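Local atomic coordinates of pectate lyase (Bacillus subtilis, PDB entry 5AMV), a protein that cleaves polygalacturonate by calcium-dependent elimination, giving oligosaccharides that carry an unsaturated galacturonosyl group at the non-reducing end. Residues 19-24 / 191-196; 49-54 / 125-130; 231-236 / 261-266; 1-6 / 153-158; 30-35 / 55-60. All blocks are in the same frame, centred on the assembly; numbering follows the deposited sequence.

Contact 1 of 5, residues 19-24 / 191-196; sequences TGTTGG and GTHIWI
The imidazole of H193 is overlapped by the hydroxyl of T19, whose OG1 stands 3.4 Å above the ring plane, displaced toward the rim near CE1. These two side chains cross at about a right angle. A second oxygen approaches the same ring, G20 O lying 3.4 Å from H193 CG. T21 makes the other half of the contact: with chi1 at -58° its OG1 is anti to the carbonyl carbon and comes to 3.2 Å from H193 C, while CG2 packs 4.0 Å from W195 CB. No hydrogen bond crosses between the segments. T21 OG1 meets H193 O at a poor angle and bonds to G15 O instead. The ring of H193 is held by two outside partners, D150 at ND1 and Y17 O at NE2, which together fix its rotation. Positive backbone angles at H193 (54° and 71°) mark a corner, as expected where a coil of a parallel beta-helix passes from one face to the next. The loop 19-24 lies against the outer side of this coil, where T21 and W195 both pack on I153 of strand 152-155. I194 points away from the loop, to I188 of strand 186-189 and I235 of strand 235-245.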
# COMPACT_ATOMS: atom_id res chain seq x y z
N THR A 19 -4.29 -20.58 10.92
CA THR A 19 -5.74 -20.62 10.65
C THR A 19 -6.06 -20.13 9.24
O THR A 19 -7.21 -20.22 8.80
CB THR A 19 -6.53 -19.79 11.69
OG1 THR A 19 -5.95 -18.49 11.83
CG2 THR A 19 -6.47 -20.45 13.07
N GLY A 20 -5.04 -19.58 8.56
CA GLY A 20 -5.16 -19.15 7.16
C GLY A 20 -6.14 -18.01 6.93
O GLY A 20 -6.58 -17.33 7.88
N THR A 21 -6.47 -17.76 5.66
CA THR A 21 -7.31 -16.60 5.34
C THR A 21 -8.58 -17.01 4.61
O THR A 21 -8.57 -17.33 3.42
CB THR A 21 -6.50 -15.54 4.56
OG1 THR A 21 -5.38 -15.16 5.38
CG2 THR A 21 -7.37 -14.33 4.33
N THR A 22 -9.69 -17.00 5.35
CA THR A 22 -10.96 -17.41 4.79
C THR A 22 -11.95 -16.24 4.73
O THR A 22 -13.07 -16.40 4.19
CB THR A 22 -11.59 -18.55 5.66
OG1 THR A 22 -11.64 -18.12 7.03
CG2 THR A 22 -10.72 -19.89 5.55
N GLY A 23 -11.56 -15.08 5.31
CA GLY A 23 -12.40 -13.87 5.28
C GLY A 23 -13.83 -14.18 5.73
O GLY A 23 -14.02 -14.87 6.75
N GLY A 24 -14.81 -13.71 4.96
CA GLY A 24 -16.23 -13.89 5.30
C GLY A 24 -16.92 -15.04 4.58
O GLY A 24 -18.16 -15.06 4.46
N GLY A 191 -3.00 -5.85 11.50
CA GLY A 191 -3.87 -6.85 10.89
C GLY A 191 -3.12 -8.15 10.56
O GLY A 191 -1.90 -8.16 10.27
N THR A 192 -3.85 -9.25 10.62
CA THR A 192 -3.26 -10.57 10.45
C THR A 192 -4.17 -11.44 9.59
O THR A 192 -5.38 -11.28 9.60
CB THR A 192 -3.01 -11.30 11.84
OG1 THR A 192 -4.21 -11.24 12.64
CG2 THR A 192 -1.87 -10.68 12.63
N HIS A 193 -3.58 -12.40 8.88
CA HIS A 193 -4.32 -13.28 7.97
C HIS A 193 -5.11 -12.45 6.97
O HIS A 193 -6.34 -12.37 7.02
CB HIS A 193 -5.20 -14.32 8.68
CG HIS A 193 -4.39 -15.30 9.46
ND1 HIS A 193 -4.28 -15.24 10.83
CD2 HIS A 193 -3.57 -16.29 9.05
CE1 HIS A 193 -3.49 -16.23 11.24
NE2 HIS A 193 -3.04 -16.87 10.18
N ILE A 194 -4.37 -11.84 6.06
CA ILE A 194 -4.95 -10.94 5.07
C ILE A 194 -4.54 -11.36 3.67
O ILE A 194 -3.41 -11.70 3.44
CB ILE A 194 -4.56 -9.46 5.36
CG1 ILE A 194 -5.24 -9.01 6.69
CG2 ILE A 194 -5.01 -8.49 4.19
CD1 ILE A 194 -4.57 -7.91 7.37
N TRP A 195 -5.51 -11.35 2.77
CA TRP A 195 -5.27 -11.58 1.36
C TRP A 195 -5.77 -10.39 0.56
O TRP A 195 -6.95 -10.08 0.60
CB TRP A 195 -6.01 -12.84 0.87
CG TRP A 195 -5.66 -13.31 -0.53
CD1 TRP A 195 -4.51 -13.09 -1.24
CD2 TRP A 195 -6.47 -14.18 -1.34
NE1 TRP A 195 -4.57 -13.76 -2.47
CE2 TRP A 195 -5.77 -14.41 -2.55
CE3 TRP A 195 -7.75 -14.75 -1.17
CZ2 TRP A 195 -6.29 -15.22 -3.58
CZ3 TRP A 195 -8.28 -15.54 -2.21
CH2 TRP A 195 -7.54 -15.78 -3.39
N ILE A 196 -4.85 -9.76 -0.19
CA ILE A 196 -5.19 -8.67 -1.12
C ILE A 196 -4.87 -9.19 -2.50
O ILE A 196 -3.70 -9.45 -2.81
CB ILE A 196 -4.42 -7.38 -0.84
CG1 ILE A 196 -4.73 -6.88 0.60
CG2 ILE A 196 -4.76 -6.28 -1.90
CD1 ILE A 196 -3.77 -5.82 1.12

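Contact 2 of 5, residues 49-54 / 125-130; sequences TNTTPK and IPANTT
K54 pairs with T129 in a parallel beta bridge that joins neighbouring strands of the parallel beta-helix. The backbone bonds that define it are K54 N to N128 O at 3.1 Å and T130 N to K54 O at 3.0 Å. The charged side chain of K54 adds a second set of bonds. Bends at chi3 (74°) and chi4 (57°) curl the chain back, and NZ donates to N50 O at 3.0 Å, to T52 O at 2.7 Å and to T129 OG1 at 2.9 Å, with a weak further bond to N128 O. T129 OG1 itself donates to P126 O at 2.7 Å, so this hydroxyl accepts one bond and donates another. With an alanine here the ammonium group is gone, and N50 O and T52 O would probably be left without this donor, freeing the inverse gamma turn centred on N50 to shift. Packing contacts are fewer: K54 CG and CD touch T129 CG2, the two side chains crossing obliquely, T51 CG2 touches A127 CB, and the ring carbon P126 CB lies 3.2 Å from the carbonyl oxygen N50 O. A side-chain amide bond also crosses the contact. N128 ND2 donates to T51 O at 2.8 Å, nearly straight at 175°, with the acceptor in the amide plane of N128 and the nitrogen on a lone pair of T51 O.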
# COMPACT_ATOMS: atom_id res chain seq x y z
N THR A 49 -15.28 -4.01 15.71
CA THR A 49 -15.31 -5.28 16.45
C THR A 49 -16.37 -6.26 15.97
O THR A 49 -16.61 -7.29 16.62
CB THR A 49 -15.59 -5.01 17.96
OG1 THR A 49 -16.68 -4.09 18.06
CG2 THR A 49 -14.36 -4.40 18.66
N ASN A 50 -17.04 -5.95 14.86
CA ASN A 50 -18.06 -6.81 14.23
C ASN A 50 -17.43 -8.03 13.54
O ASN A 50 -17.15 -8.02 12.31
CB ASN A 50 -18.88 -5.97 13.24
CG ASN A 50 -19.91 -6.79 12.49
OD1 ASN A 50 -20.27 -7.90 12.89
ND2 ASN A 50 -20.38 -6.24 11.37
N THR A 51 -17.21 -9.10 14.33
CA THR A 51 -16.54 -10.32 13.84
C THR A 51 -17.46 -11.33 13.12
O THR A 51 -17.02 -12.39 12.66
CB THR A 51 -15.87 -11.04 15.00
OG1 THR A 51 -16.90 -11.42 15.93
CG2 THR A 51 -14.90 -10.13 15.71
N THR A 52 -18.75 -11.02 13.02
CA THR A 52 -19.68 -11.85 12.24
C THR A 52 -19.14 -12.08 10.81
O THR A 52 -18.88 -11.10 10.11
CB THR A 52 -21.03 -11.12 12.13
OG1 THR A 52 -21.50 -10.80 13.46
CG2 THR A 52 -22.07 -11.95 11.43
N PRO A 53 -19.00 -13.36 10.36
CA PRO A 53 -18.55 -13.51 8.97
C PRO A 53 -19.47 -12.77 7.99
O PRO A 53 -20.72 -12.87 8.09
CB PRO A 53 -18.61 -15.01 8.72
CG PRO A 53 -18.40 -15.60 10.09
CD PRO A 53 -19.03 -14.66 11.07
N LYS A 54 -18.86 -12.00 7.08
CA LYS A 54 -19.62 -11.18 6.13
C LYS A 54 -18.97 -11.07 4.75
O LYS A 54 -17.75 -11.06 4.63
CB LYS A 54 -19.83 -9.78 6.73
CG LYS A 54 -18.53 -8.97 6.80
CD LYS A 54 -18.56 -7.78 7.73
CE LYS A 54 -18.49 -8.20 9.19
NZ LYS A 54 -17.25 -9.06 9.52
N ILE A 125 -11.86 -2.27 8.65
CA ILE A 125 -12.42 -3.54 8.17
C ILE A 125 -12.37 -4.55 9.33
O ILE A 125 -11.27 -4.91 9.80
CB ILE A 125 -11.64 -4.09 6.96
CG1 ILE A 125 -11.33 -2.96 5.93
CG2 ILE A 125 -12.43 -5.29 6.36
CD1 ILE A 125 -12.57 -2.15 5.38
N PRO A 126 -13.55 -4.98 9.82
CA PRO A 126 -13.54 -5.89 10.96
C PRO A 126 -13.19 -7.31 10.54
O PRO A 126 -13.07 -7.63 9.34
CB PRO A 126 -15.00 -5.84 11.45
CG PRO A 126 -15.81 -5.64 10.19
CD PRO A 126 -14.92 -4.77 9.28
N ALA A 127 -12.98 -8.16 11.54
CA ALA A 127 -12.55 -9.53 11.31
C ALA A 127 -13.56 -10.35 10.49
O ALA A 127 -14.79 -10.12 10.56
CB ALA A 127 -12.34 -10.23 12.67
N ASN A 128 -13.04 -11.37 9.80
CA ASN A 128 -13.86 -12.34 9.05
C ASN A 128 -14.70 -11.65 7.99
O ASN A 128 -15.94 -11.80 7.95
CB ASN A 128 -14.75 -13.18 10.00
CG ASN A 128 -13.96 -13.76 11.17
OD1 ASN A 128 -12.90 -14.34 11.00
ND2 ASN A 128 -14.49 -13.58 12.38
N THR A 129 -14.03 -10.87 7.15
CA THR A 129 -14.72 -10.06 6.14
C THR A 129 -14.09 -10.33 4.81
O THR A 129 -12.85 -10.36 4.70
CB THR A 129 -14.56 -8.58 6.46
OG1 THR A 129 -15.14 -8.29 7.74
CG2 THR A 129 -15.25 -7.74 5.41
N THR A 130 -14.93 -10.49 3.78
CA THR A 130 -14.49 -10.52 2.40
C THR A 130 -15.15 -9.36 1.66
O THR A 130 -16.36 -9.19 1.74
CB THR A 130 -14.87 -11.84 1.69
OG1 THR A 130 -14.15 -12.93 2.30
CG2 THR A 130 -14.59 -11.75 0.13

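Contact 3 of 5, residues 231-236 / 261-266; sequences GANYIT and DGKLKI
K265 runs beside N233 and Y234 and can be followed outward atom by atom. Its CB lies 3.2 Å from N233 OD1, and CG is 3.4 Å from the same oxygen. CD then reaches Y234 CE1 at 3.8 Å, the lysine and tyrosine side chains lying side by side and pointing the same way. A bend at chi4 (57°) turns NZ back to its own segment, where it donates to G262 O at 2.8 Å from above the carbonyl plane. The side-chain oxygen of N233 also accepts from the backbone: K265 N bonds to OD1 at 2.9 Å with an angle of 157°, in the plane of the carbonyl. N233 ND2 donates to a water that in turn donates to G262 O, so the amide bridges two points of the 261-266 segment. Main-chain bonds flank this group, L264 N to A232 O at 2.8 Å and I235 N to K265 O at 3.0 Å. Here a corner of the parallel beta-helix, at Y234, leads into the parallel bridge of I235 with I266, whose side chains lie side by side. I235 also packs on I194 of strand 194-197 and I188 of strand 186-189, while I266 touches A228 of strand 226-229.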
# COMPACT_ATOMS: atom_id res chain seq x y z
N GLY A 231 3.18 -4.78 13.79
CA GLY A 231 3.08 -6.20 14.02
C GLY A 231 2.13 -6.92 13.09
O GLY A 231 1.80 -8.09 13.32
N ALA A 232 1.71 -6.23 12.01
CA ALA A 232 0.97 -6.88 10.95
C ALA A 232 1.67 -8.20 10.57
O ALA A 232 2.89 -8.25 10.58
CB ALA A 232 0.89 -5.95 9.71
N ASN A 233 0.93 -9.24 10.25
CA ASN A 233 1.58 -10.56 10.05
C ASN A 233 0.69 -11.53 9.30
O ASN A 233 -0.53 -11.53 9.49
CB ASN A 233 1.93 -11.17 11.44
CG ASN A 233 3.20 -11.99 11.46
OD1 ASN A 233 4.03 -11.96 10.56
ND2 ASN A 233 3.34 -12.77 12.54
N TYR A 234 1.31 -12.38 8.47
CA TYR A 234 0.61 -13.46 7.75
C TYR A 234 -0.31 -12.88 6.71
O TYR A 234 -1.55 -12.88 6.85
CB TYR A 234 -0.14 -14.43 8.67
CG TYR A 234 0.71 -15.01 9.79
CD1 TYR A 234 1.94 -15.62 9.50
CD2 TYR A 234 0.27 -14.95 11.12
CE1 TYR A 234 2.71 -16.18 10.51
CE2 TYR A 234 1.08 -15.49 12.16
CZ TYR A 234 2.28 -16.10 11.81
OH TYR A 234 3.07 -16.66 12.81
N ILE A 235 0.33 -12.42 5.64
CA ILE A 235 -0.36 -11.65 4.61
C ILE A 235 0.13 -12.08 3.24
O ILE A 235 1.33 -12.26 3.04
CB ILE A 235 0.00 -10.15 4.78
CG1 ILE A 235 -0.54 -9.64 6.13
CG2 ILE A 235 -0.54 -9.28 3.60
CD1 ILE A 235 0.23 -8.40 6.66
N THR A 236 -0.80 -12.25 2.30
CA THR A 236 -0.42 -12.52 0.93
C THR A 236 -1.00 -11.41 0.07
O THR A 236 -2.18 -11.13 0.18
CB THR A 236 -0.97 -13.87 0.47
OG1 THR A 236 -0.32 -14.91 1.23
CG2 THR A 236 -0.70 -14.13 -1.03
N ASP A 261 10.22 -7.33 14.68
CA ASP A 261 11.03 -8.50 14.45
C ASP A 261 10.20 -9.77 14.71
O ASP A 261 9.49 -9.87 15.72
CB ASP A 261 12.29 -8.44 15.33
CG ASP A 261 13.28 -9.57 15.03
OD1 ASP A 261 13.43 -9.96 13.86
OD2 ASP A 261 13.90 -10.15 15.99
N GLY A 262 10.28 -10.73 13.79
CA GLY A 262 9.45 -11.93 13.81
C GLY A 262 8.05 -11.78 13.23
O GLY A 262 7.29 -12.75 13.16
N LYS A 263 7.70 -10.57 12.83
CA LYS A 263 6.36 -10.33 12.24
C LYS A 263 6.56 -9.79 10.82
O LYS A 263 7.62 -10.03 10.21
CB LYS A 263 5.55 -9.38 13.10
CG LYS A 263 5.50 -9.87 14.60
CD LYS A 263 4.40 -9.25 15.39
CE LYS A 263 4.13 -10.02 16.69
NZ LYS A 263 5.17 -9.63 17.70
N LEU A 264 5.53 -9.16 10.26
CA LEU A 264 5.62 -8.62 8.88
C LEU A 264 5.94 -9.76 7.91
O LEU A 264 6.68 -9.59 6.97
CB LEU A 264 6.65 -7.46 8.79
CG LEU A 264 6.27 -6.23 9.63
CD1 LEU A 264 7.38 -5.19 9.75
CD2 LEU A 264 4.97 -5.54 9.05
N LYS A 265 5.36 -10.93 8.15
CA LYS A 265 5.50 -12.07 7.27
C LYS A 265 4.47 -11.89 6.17
O LYS A 265 3.27 -12.12 6.36
CB LYS A 265 5.30 -13.40 8.00
CG LYS A 265 6.48 -13.67 8.94
CD LYS A 265 6.19 -14.96 9.70
CE LYS A 265 7.47 -15.57 10.32
NZ LYS A 265 8.18 -14.63 11.25
N ILE A 266 5.01 -11.49 5.02
CA ILE A 266 4.20 -11.10 3.85
C ILE A 266 4.77 -11.78 2.60
O ILE A 266 5.99 -11.78 2.37
CB ILE A 266 4.24 -9.58 3.69
CG1 ILE A 266 3.64 -8.90 4.93
CG2 ILE A 266 3.47 -9.16 2.41
CD1 ILE A 266 4.12 -7.44 5.06
O HOH W 1 5.50 -14.97 13.37

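Contact 4 of 5, residues 1-6 / 153-158; sequences ADLGHQ and IIRNIE
In Q6 a chi1 of -78° sets CG anti to the carbonyl carbon, and in R155 a chi3 of 70° folds NE out of the extended line; the amide and guanidinium planes come together 51° apart. R155 NH1 donates to Q6 OE1 at 2.9 Å, while Q6 CB sits at the guanidinium edge. L3 approaches from another direction, its CD1 lying 3.6 Å above one face of the guanidinium, and its CD2 is 4.0 Å from N156 ND2, an amide nitrogen that donates to G135 O. A water accepts from R155 NH1 and donates to L3 O at 2.7 Å and Q6 O at 2.9 Å, tying the arginine to the main chain of the N-terminal segment. The other end of the amide, Q6 NE2, donates to A1 O at 2.9 Å. A leucine in place of Q6 would probably leave R155 NH1 without this acceptor and A1 O without its donor, freeing the chain terminus to move. R155 NE is paired with D197 in a salt bridge. The N-terminal segment lies against the outer side of a beta-helix coil: R155 and I153 of strand 152-155 also pack on W195 of strand 194-197, and L3 touches V132 of strand 129-133.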
# COMPACT_ATOMS: atom_id res chain seq x y z
N ALA A 1 -16.50 -22.30 -5.83
CA ALA A 1 -17.17 -21.22 -5.03
C ALA A 1 -17.11 -19.94 -5.86
O ALA A 1 -16.24 -19.79 -6.73
CB ALA A 1 -16.48 -21.03 -3.67
N ASP A 2 -18.05 -19.03 -5.62
CA ASP A 2 -18.00 -17.76 -6.35
C ASP A 2 -16.98 -16.85 -5.66
O ASP A 2 -16.48 -17.17 -4.56
CB ASP A 2 -19.39 -17.10 -6.50
CG ASP A 2 -20.05 -16.73 -5.15
OD1 ASP A 2 -19.38 -16.48 -4.12
OD2 ASP A 2 -21.29 -16.65 -5.11
N LEU A 3 -16.70 -15.72 -6.30
CA LEU A 3 -15.65 -14.78 -5.84
C LEU A 3 -15.84 -14.36 -4.39
O LEU A 3 -14.87 -14.29 -3.62
CB LEU A 3 -15.63 -13.54 -6.76
CG LEU A 3 -14.60 -12.45 -6.45
CD1 LEU A 3 -13.21 -13.02 -6.66
CD2 LEU A 3 -14.79 -11.27 -7.39
N GLY A 4 -17.08 -14.09 -3.99
CA GLY A 4 -17.33 -13.67 -2.64
C GLY A 4 -17.08 -14.75 -1.61
O GLY A 4 -16.83 -14.43 -0.46
N HIS A 5 -17.15 -16.02 -2.03
CA HIS A 5 -17.00 -17.18 -1.11
C HIS A 5 -15.63 -17.87 -1.20
O HIS A 5 -15.34 -18.77 -0.43
CB HIS A 5 -18.13 -18.20 -1.28
CG HIS A 5 -19.47 -17.71 -0.81
ND1 HIS A 5 -20.32 -16.98 -1.62
CD2 HIS A 5 -20.10 -17.83 0.38
CE1 HIS A 5 -21.41 -16.66 -0.94
NE2 HIS A 5 -21.30 -17.17 0.28
N GLN A 6 -14.79 -17.42 -2.13
CA GLN A 6 -13.45 -17.96 -2.32
C GLN A 6 -12.51 -17.59 -1.18
O GLN A 6 -12.66 -16.55 -0.53
CB GLN A 6 -12.90 -17.53 -3.67
CG GLN A 6 -13.46 -18.35 -4.82
CD GLN A 6 -13.14 -17.75 -6.16
OE1 GLN A 6 -12.18 -17.00 -6.31
NE2 GLN A 6 -13.97 -18.05 -7.15
N ILE A 153 -10.24 -10.57 3.44
CA ILE A 153 -9.95 -10.74 2.02
C ILE A 153 -10.44 -9.50 1.26
O ILE A 153 -11.58 -9.11 1.44
CB ILE A 153 -10.64 -12.02 1.47
CG1 ILE A 153 -10.03 -13.27 2.14
CG2 ILE A 153 -10.54 -12.09 -0.04
CD1 ILE A 153 -10.79 -14.55 1.79
N ILE A 154 -9.58 -8.92 0.42
CA ILE A 154 -9.95 -7.77 -0.43
C ILE A 154 -9.54 -8.12 -1.87
O ILE A 154 -8.35 -8.34 -2.12
CB ILE A 154 -9.18 -6.49 -0.01
CG1 ILE A 154 -9.30 -6.21 1.52
CG2 ILE A 154 -9.61 -5.30 -0.90
CD1 ILE A 154 -10.69 -5.90 2.01
N ARG A 155 -10.49 -8.15 -2.81
CA ARG A 155 -10.22 -8.56 -4.19
C ARG A 155 -11.01 -7.77 -5.23
O ARG A 155 -12.16 -7.39 -4.98
CB ARG A 155 -10.51 -10.07 -4.43
CG ARG A 155 -9.80 -10.99 -3.41
CD ARG A 155 -10.14 -12.48 -3.58
NE ARG A 155 -9.55 -13.01 -4.82
CZ ARG A 155 -9.86 -14.19 -5.33
NH1 ARG A 155 -10.78 -14.96 -4.76
NH2 ARG A 155 -9.27 -14.59 -6.45
N ASN A 156 -10.41 -7.63 -6.40
CA ASN A 156 -11.10 -7.20 -7.62
C ASN A 156 -11.68 -5.79 -7.53
O ASN A 156 -12.77 -5.51 -8.07
CB ASN A 156 -12.21 -8.19 -8.01
CG ASN A 156 -12.65 -8.01 -9.44
OD1 ASN A 156 -11.81 -7.86 -10.33
ND2 ASN A 156 -13.97 -8.08 -9.68
N ILE A 157 -10.93 -4.90 -6.86
CA ILE A 157 -11.34 -3.50 -6.70
C ILE A 157 -10.19 -2.60 -7.15
O ILE A 157 -9.04 -2.86 -6.83
CB ILE A 157 -11.67 -3.16 -5.22
CG1 ILE A 157 -12.90 -3.93 -4.73
CG2 ILE A 157 -11.91 -1.62 -5.00
CD1 ILE A 157 -12.81 -4.23 -3.21
N GLU A 158 -10.56 -1.52 -7.81
CA GLU A 158 -9.61 -0.47 -8.19
C GLU A 158 -9.71 0.64 -7.13
O GLU A 158 -10.75 1.28 -6.98
CB GLU A 158 -9.90 0.10 -9.60
CG GLU A 158 -8.93 1.26 -9.94
CD GLU A 158 -9.19 1.87 -11.32
OE1 GLU A 158 -10.02 1.30 -12.08
OE2 GLU A 158 -8.54 2.88 -11.65
O HOH W 2 -12.46 -14.32 -2.34
O HOH W 3 -8.91 -17.55 -6.43
O HOH W 4 -11.07 -16.20 -8.74

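Contact 5 of 5, residues 30-35 / 55-60; sequences SNVYTV and IIYIKG
Y33 O receives Y57 N at 2.8 Å in a nearly straight bond (174°), and the same oxygen takes a CA-H...O contact from I56. This pairing recurs along two parallel strands, 32-35 and 55-58, whose short axes differ in direction by 21°. On one side of Y33 O the ladder continues with Y33 N to I55 O at 2.8 Å and I55 N to N31 O at 3.0 Å. On the other it runs through V35 N to Y57 O at 2.9 Å and K59 N to V35 O at 2.8 Å. The acceptors alternate between the strands, as in parallel pairing, in a register that sets V32 beside I55 and T34 beside Y57.

Side chains divide between two faces. On the face of V32, T34 and Y57, V32 CG1 is anti to the backbone N (chi1 178°) and meets the edge of the Y57 ring, 3.7 Å from CE2 and close to the ring plane. T34 packs beside it, with OG1 near Y57 CB and CG2 against K59 CB. On the opposite face V35 CG2 occupies the crowded position between N and the carbonyl carbon and touches I56 CG2 at 3.7 Å. Y33 CD1 touches I56 CG1 on this face, its phenol group held where OH donates to N31 OD1 at 2.8 Å.

Helix 38-45 packs on that second face, with A44 against both Y33 and I56. Two adjacent parallel strands joined through a helix are the mark of a beta-alpha-beta crossover, here at the N-terminal end of the parallel beta-helix.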
# COMPACT_ATOMS: atom_id res chain seq x y z
N SER A 30 -27.97 -13.55 5.40
CA SER A 30 -28.27 -12.24 5.98
C SER A 30 -27.03 -11.34 6.06
O SER A 30 -27.13 -10.13 6.28
CB SER A 30 -28.88 -12.38 7.39
OG SER A 30 -28.00 -13.09 8.26
N ASN A 31 -25.85 -11.95 5.89
CA ASN A 31 -24.60 -11.18 6.00
C ASN A 31 -23.84 -11.08 4.68
O ASN A 31 -22.60 -10.90 4.69
CB ASN A 31 -23.73 -11.73 7.13
CG ASN A 31 -24.25 -11.32 8.48
OD1 ASN A 31 -24.33 -10.13 8.77
ND2 ASN A 31 -24.63 -12.31 9.30
N VAL A 32 -24.57 -11.24 3.57
CA VAL A 32 -24.07 -10.94 2.23
C VAL A 32 -24.66 -9.60 1.80
O VAL A 32 -25.89 -9.46 1.73
CB VAL A 32 -24.39 -12.03 1.19
CG1 VAL A 32 -23.85 -11.60 -0.19
CG2 VAL A 32 -23.85 -13.42 1.64
N TYR A 33 -23.79 -8.62 1.56
CA TYR A 33 -24.22 -7.26 1.27
C TYR A 33 -23.73 -6.78 -0.08
O TYR A 33 -22.63 -7.14 -0.51
CB TYR A 33 -23.69 -6.27 2.33
CG TYR A 33 -24.04 -6.62 3.75
CD1 TYR A 33 -23.20 -7.46 4.50
CD2 TYR A 33 -25.19 -6.12 4.35
CE1 TYR A 33 -23.52 -7.77 5.84
CE2 TYR A 33 -25.52 -6.44 5.67
CZ TYR A 33 -24.69 -7.27 6.41
OH TYR A 33 -25.04 -7.59 7.72
N THR A 34 -24.54 -5.97 -0.74
CA THR A 34 -24.12 -5.27 -1.96
C THR A 34 -24.19 -3.78 -1.67
O THR A 34 -25.21 -3.25 -1.20
CB THR A 34 -24.97 -5.64 -3.17
OG1 THR A 34 -24.79 -7.03 -3.41
CG2 THR A 34 -24.52 -4.90 -4.48
N VAL A 35 -23.06 -3.12 -1.87
CA VAL A 35 -22.97 -1.70 -1.49
C VAL A 35 -22.50 -0.86 -2.67
O VAL A 35 -21.56 -1.26 -3.38
CB VAL A 35 -22.04 -1.52 -0.26
CG1 VAL A 35 -22.52 -2.37 0.93
CG2 VAL A 35 -20.57 -1.82 -0.59
N ILE A 55 -19.79 -10.97 3.70
CA ILE A 55 -19.31 -10.76 2.36
C ILE A 55 -19.91 -9.45 1.90
O ILE A 55 -21.12 -9.21 2.07
CB ILE A 55 -19.73 -11.92 1.43
CG1 ILE A 55 -19.06 -13.21 1.88
CG2 ILE A 55 -19.34 -11.63 -0.06
CD1 ILE A 55 -19.65 -14.46 1.34
N ILE A 56 -19.07 -8.61 1.31
CA ILE A 56 -19.50 -7.29 0.84
C ILE A 56 -19.07 -7.14 -0.59
O ILE A 56 -17.87 -7.14 -0.86
CB ILE A 56 -18.85 -6.17 1.68
CG1 ILE A 56 -19.30 -6.25 3.13
CG2 ILE A 56 -19.16 -4.75 1.07
CD1 ILE A 56 -18.52 -5.34 4.08
N TYR A 57 -20.05 -7.02 -1.50
CA TYR A 57 -19.81 -6.76 -2.91
C TYR A 57 -19.81 -5.25 -3.15
O TYR A 57 -20.76 -4.59 -2.77
CB TYR A 57 -20.94 -7.36 -3.80
CG TYR A 57 -20.83 -8.86 -3.84
CD1 TYR A 57 -19.87 -9.48 -4.65
CD2 TYR A 57 -21.66 -9.67 -3.05
CE1 TYR A 57 -19.74 -10.90 -4.68
CE2 TYR A 57 -21.55 -11.05 -3.09
CZ TYR A 57 -20.59 -11.65 -3.90
OH TYR A 57 -20.51 -13.03 -3.87
N ILE A 58 -18.77 -4.74 -3.80
CA ILE A 58 -18.74 -3.33 -4.19
C ILE A 58 -19.31 -3.21 -5.60
O ILE A 58 -18.77 -3.79 -6.57
CB ILE A 58 -17.31 -2.70 -4.08
CG1 ILE A 58 -16.90 -2.85 -2.60
CG2 ILE A 58 -17.29 -1.24 -4.67
CD1 ILE A 58 -16.02 -1.78 -2.01
N LYS A 59 -20.40 -2.45 -5.69
CA LYS A 59 -21.05 -2.21 -6.97
C LYS A 59 -20.77 -0.79 -7.48
O LYS A 59 -21.25 0.21 -6.88
CB LYS A 59 -22.56 -2.47 -6.78
CG LYS A 59 -23.38 -2.19 -7.99
CD LYS A 59 -24.85 -2.51 -7.75
CE LYS A 59 -25.60 -2.39 -9.07
NZ LYS A 59 -27.08 -2.52 -8.80
N GLY A 60 -19.99 -0.71 -8.57
CA GLY A 60 -19.70 0.57 -9.22
C GLY A 60 -18.65 1.33 -8.43
O GLY A 60 -17.81 0.73 -7.75

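In the fold
All five contacts reach strands of the parallel beta-helix, in which 32-35, 54-58, 129-133, 152-155, 194-197, 235-245 and 266-274 pair in that order. Contact 5 lies at the N-terminal end of this series and contact 3 furthest along it, their centres about 28 Å apart. Contacts 2, 4 and 1 fall between; contact 4 is about 11 Å from contact 5 and 12 Å from contact 1, centre to centre. In sequence, contacts 1 and 4 join residues about 150 to 170 positions apart and enclose contacts 2 and 5, so the N-terminal segments 1-6 and 19-24 lie against coils formed much later in the chain. Contact 3 closes later and comes nearest the calcium site, with A232 about 12 Å from the ion between side chain and metal.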